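Local coordinates for thymidylate synthase ThyX (Streptomyces cacaoi subsp. asoensis, PDB 4P5A), which methylates UMP and dUMP as an FAD-dependent homotetramer, probably taking the methyl group from methylenetetrahydrofolate, at the interface of chains A and B. Numbering follows the deposited sequence. Chains: chain A/B, Thymidylate synthase ThyX.

The interface of chains A and B. Residues chain A 140-141, 143-145, 170, 172; chain B 147-148, 151, 167-168.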
ATOM      1  N   SER A 140      37.995 -13.633 -11.102  1.00 20.42           N
ATOM      2  CA  SER A 140      37.414 -13.957  -9.782  1.00 22.31           C
ATOM      3  C   SER A 140      35.959 -14.426  -9.864  1.00 21.01           C
ATOM      4  O   SER A 140      35.551 -15.422  -9.221  1.00 17.21           O
ATOM      5  CB  SER A 140      37.487 -12.720  -8.892  1.00 23.19           C
ATOM      6  OG  SER A 140      38.801 -12.548  -8.406  1.00 26.69           O
ATOM      7  N   ALA A 141      35.167 -13.728 -10.684  1.00 19.36           N
ATOM      8  CA  ALA A 141      33.744 -14.155 -10.857  1.00 20.77           C
ATOM      9  C   ALA A 141      33.696 -15.506 -11.490  1.00 21.32           C
ATOM     10  O   ALA A 141      32.947 -16.380 -11.074  1.00 21.00           O
ATOM     11  CB  ALA A 141      32.985 -13.154 -11.701  1.00 20.04           C
ATOM     12  N   ARG A 143      35.743 -18.018 -11.409  1.00 20.36           N
ATOM     13  CA  ARG A 143      36.151 -19.119 -10.517  1.00 20.80           C
ATOM     14  C   ARG A 143      34.993 -19.380  -9.494  1.00 19.39           C
ATOM     15  O   ARG A 143      34.611 -20.516  -9.186  1.00 18.10           O
ATOM     16  CB  ARG A 143      37.377 -18.646  -9.734  1.00 23.27           C
ATOM     17  CG  ARG A 143      37.903 -19.676  -8.734  1.00 27.79           C
ATOM     18  CD  ARG A 143      38.772 -20.592  -9.547  1.00 39.96           C
ATOM     19  NE  ARG A 143      38.723 -21.950  -8.993  1.00 48.80           N
ATOM     20  CZ  ARG A 143      37.931 -22.930  -9.451  1.00 48.23           C
ATOM     21  NH1 ARG A 143      37.090 -22.739 -10.483  1.00 44.81           N
ATOM     22  NH2 ARG A 143      38.001 -24.114  -8.875  1.00 44.83           N
ATOM     23  N   ALA A 144      34.550 -18.289  -8.902  1.00 19.96           N
ATOM     24  CA  ALA A 144      33.540 -18.393  -7.836  1.00 18.01           C
ATOM     25  C   ALA A 144      32.262 -18.939  -8.424  1.00 18.42           C
ATOM     26  O   ALA A 144      31.649 -19.799  -7.818  1.00 19.17           O
ATOM     27  CB  ALA A 144      33.297 -17.020  -7.235  1.00 20.09           C
ATOM     28  N   TYR A 145      31.819 -18.432  -9.575  1.00 17.47           N
ATOM     29  CA  TYR A 145      30.535 -18.916 -10.138  1.00 17.57           C
ATOM     30  C   TYR A 145      30.645 -20.342 -10.585  1.00 17.16           C
ATOM     31  O   TYR A 145      29.720 -21.149 -10.434  1.00 17.08           O
ATOM     32  CB  TYR A 145      30.108 -18.115 -11.350  1.00 15.40           C
ATOM     33  CG  TYR A 145      29.894 -16.638 -11.132  1.00 19.25           C
ATOM     34  CD1 TYR A 145      29.796 -16.082  -9.837  1.00 19.37           C
ATOM     35  CD2 TYR A 145      29.802 -15.785 -12.233  1.00 16.62           C
ATOM     36  CE1 TYR A 145      29.646 -14.677  -9.690  1.00 14.07           C
ATOM     37  CE2 TYR A 145      29.652 -14.361 -12.080  1.00 14.38           C
ATOM     38  CZ  TYR A 145      29.517 -13.851 -10.834  1.00 15.21           C
ATOM     39  OH  TYR A 145      29.373 -12.464 -10.759  1.00 16.53           O
ATOM     40  N   PRO A 170      25.259 -17.563  -6.346  1.00 14.16           N
ATOM     41  CA  PRO A 170      25.615 -16.158  -5.988  1.00 12.91           C
ATOM     42  C   PRO A 170      24.474 -15.184  -6.301  1.00 11.18           C
ATOM     43  O   PRO A 170      23.579 -15.519  -7.088  1.00 11.98           O
ATOM     44  CB  PRO A 170      26.817 -15.848  -6.902  1.00 13.42           C
ATOM     45  CG  PRO A 170      26.554 -16.758  -8.196  1.00 13.30           C
ATOM     46  CD  PRO A 170      25.914 -18.065  -7.585  1.00 12.65           C
ATOM     47  N   SER A 172      24.712 -12.838  -8.178  1.00 12.21           N
ATOM     48  CA  SER A 172      24.805 -12.446  -9.592  1.00 14.50           C
ATOM     49  C   SER A 172      24.014 -13.382 -10.472  1.00 13.20           C
ATOM     50  O   SER A 172      23.927 -13.145 -11.690  1.00 12.42           O
ATOM     51  CB  SER A 172      26.278 -12.560 -10.027  1.00 14.48           C
ATOM     52  OG  SER A 172      26.697 -13.974  -9.880  1.00 17.20           O
TER
ATOM     53  N   VAL B 147      35.347 -20.503  -1.500  1.00 16.59           N
ATOM     54  CA  VAL B 147      35.841 -19.907  -2.720  1.00 16.04           C
ATOM     55  C   VAL B 147      35.170 -18.549  -2.965  1.00 16.46           C
ATOM     56  O   VAL B 147      35.853 -17.590  -3.274  1.00 17.20           O
ATOM     57  CB  VAL B 147      35.516 -20.812  -3.898  1.00 16.53           C
ATOM     58  CG1 VAL B 147      35.689 -20.140  -5.296  1.00 17.12           C
ATOM     59  CG2 VAL B 147      36.430 -22.061  -3.787  1.00 19.62           C
ATOM     60  N   ALA B 148      33.864 -18.459  -2.679  1.00 14.17           N
ATOM     61  CA  ALA B 148      33.200 -17.143  -2.820  1.00 14.37           C
ATOM     62  C   ALA B 148      33.866 -16.094  -1.950  1.00 14.66           C
ATOM     63  O   ALA B 148      34.155 -14.957  -2.405  1.00 14.91           O
ATOM     64  CB  ALA B 148      31.681 -17.307  -2.461  1.00 14.16           C
ATOM     65  N   GLU B 151      37.372 -15.065  -3.060  1.00 16.97           N
ATOM     66  CA  GLU B 151      37.323 -14.191  -4.217  1.00 17.89           C
ATOM     67  C   GLU B 151      36.770 -12.802  -3.876  1.00 17.35           C
ATOM     68  O   GLU B 151      37.234 -11.817  -4.443  1.00 18.21           O
ATOM     69  CB  GLU B 151      36.536 -14.792  -5.409  1.00 18.38           C
ATOM     70  CG  GLU B 151      37.111 -16.115  -6.005  1.00 19.20           C
ATOM     71  CD  GLU B 151      38.591 -15.955  -6.479  1.00 24.29           C
ATOM     72  OE1 GLU B 151      39.038 -14.838  -6.844  1.00 24.46           O
ATOM     73  OE2 GLU B 151      39.305 -16.987  -6.351  1.00 29.15           O
ATOM     74  N   LEU B 167      29.162  -9.355  -5.864  1.00 13.67           N
ATOM     75  CA  LEU B 167      28.587 -10.240  -6.862  1.00 14.29           C
ATOM     76  C   LEU B 167      28.874 -11.724  -6.653  1.00 13.81           C
ATOM     77  O   LEU B 167      28.089 -12.567  -7.080  1.00 12.44           O
ATOM     78  CB  LEU B 167      29.008  -9.813  -8.246  1.00 15.15           C
ATOM     79  CG  LEU B 167      28.042  -8.889  -8.992  1.00 20.06           C
ATOM     80  CD1 LEU B 167      27.662  -7.732  -8.087  1.00 19.17           C
ATOM     81  CD2 LEU B 167      28.895  -8.382 -10.218  1.00 22.07           C
ATOM     82  N   VAL B 168      30.036 -12.052  -6.060  1.00 15.19           N
ATOM     83  CA  VAL B 168      30.412 -13.458  -5.923  1.00 14.63           C
ATOM     84  C   VAL B 168      29.823 -14.144  -4.683  1.00 15.25           C
ATOM     85  O   VAL B 168      29.962 -15.386  -4.536  1.00 15.79           O
ATOM     86  CB  VAL B 168      31.975 -13.586  -5.901  1.00 13.17           C
ATOM     87  CG1 VAL B 168      32.496 -13.085  -7.295  1.00 18.98           C
ATOM     88  CG2 VAL B 168      32.545 -12.884  -4.689  1.00 13.28           C
TER
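Where A:Ser140 and A:Ala144 meet B:Glu151 and B:Val147, the two copies of helix 131-157 run roughly antiparallel, with A:Ser140 CA and B:Glu151 CA 5.6 Å apart. The polar link sits at A:Ser140: its OG donates to carboxylate oxygen B:Glu151 OE1 at 2.8 Å, meeting it on the anti side and 21° out of the carboxylate plane. The glutamate chain runs across the A helix: CG, anti to the carbonyl carbon at chi1 -62°, lies 3.6 Å from A:Ser140 O, and a bend at chi2 swings the carboxylate to the hydroxyl. An alanine at B:Glu151 would probably leave the A:Ser140 hydroxyl without this acceptor and open a gap beside the helix. A:Arg143 lies near, but is poorly ordered, its charged atoms not in contact with the carboxylate in the model.

One turn on, A:Ala144 is flanked from two directions. B:Val147 reaches its CA with CG1, 3.8 Å away, that methyl being anti to the backbone N (chi1 166°). The 3-10 turn 166-168 brings B:Val168 CB to 3.9 Å from the A:Ala144 CB methyl, while its CG1 touches A:Ala141 CA. The next residue, A:Tyr145, lies against this turn, its phenol OH 3.7 Å from B:Leu167 CB. A:Ser172 OG adds a weak hydrogen bond to B:Leu167 O at 3.4 Å.

This mostly apolar helix-and-turn packing, repeated by two-fold symmetry, helps join subunits of the homotetramer, its centre about 22 Å from A:Arg193, the predicted active-site residue.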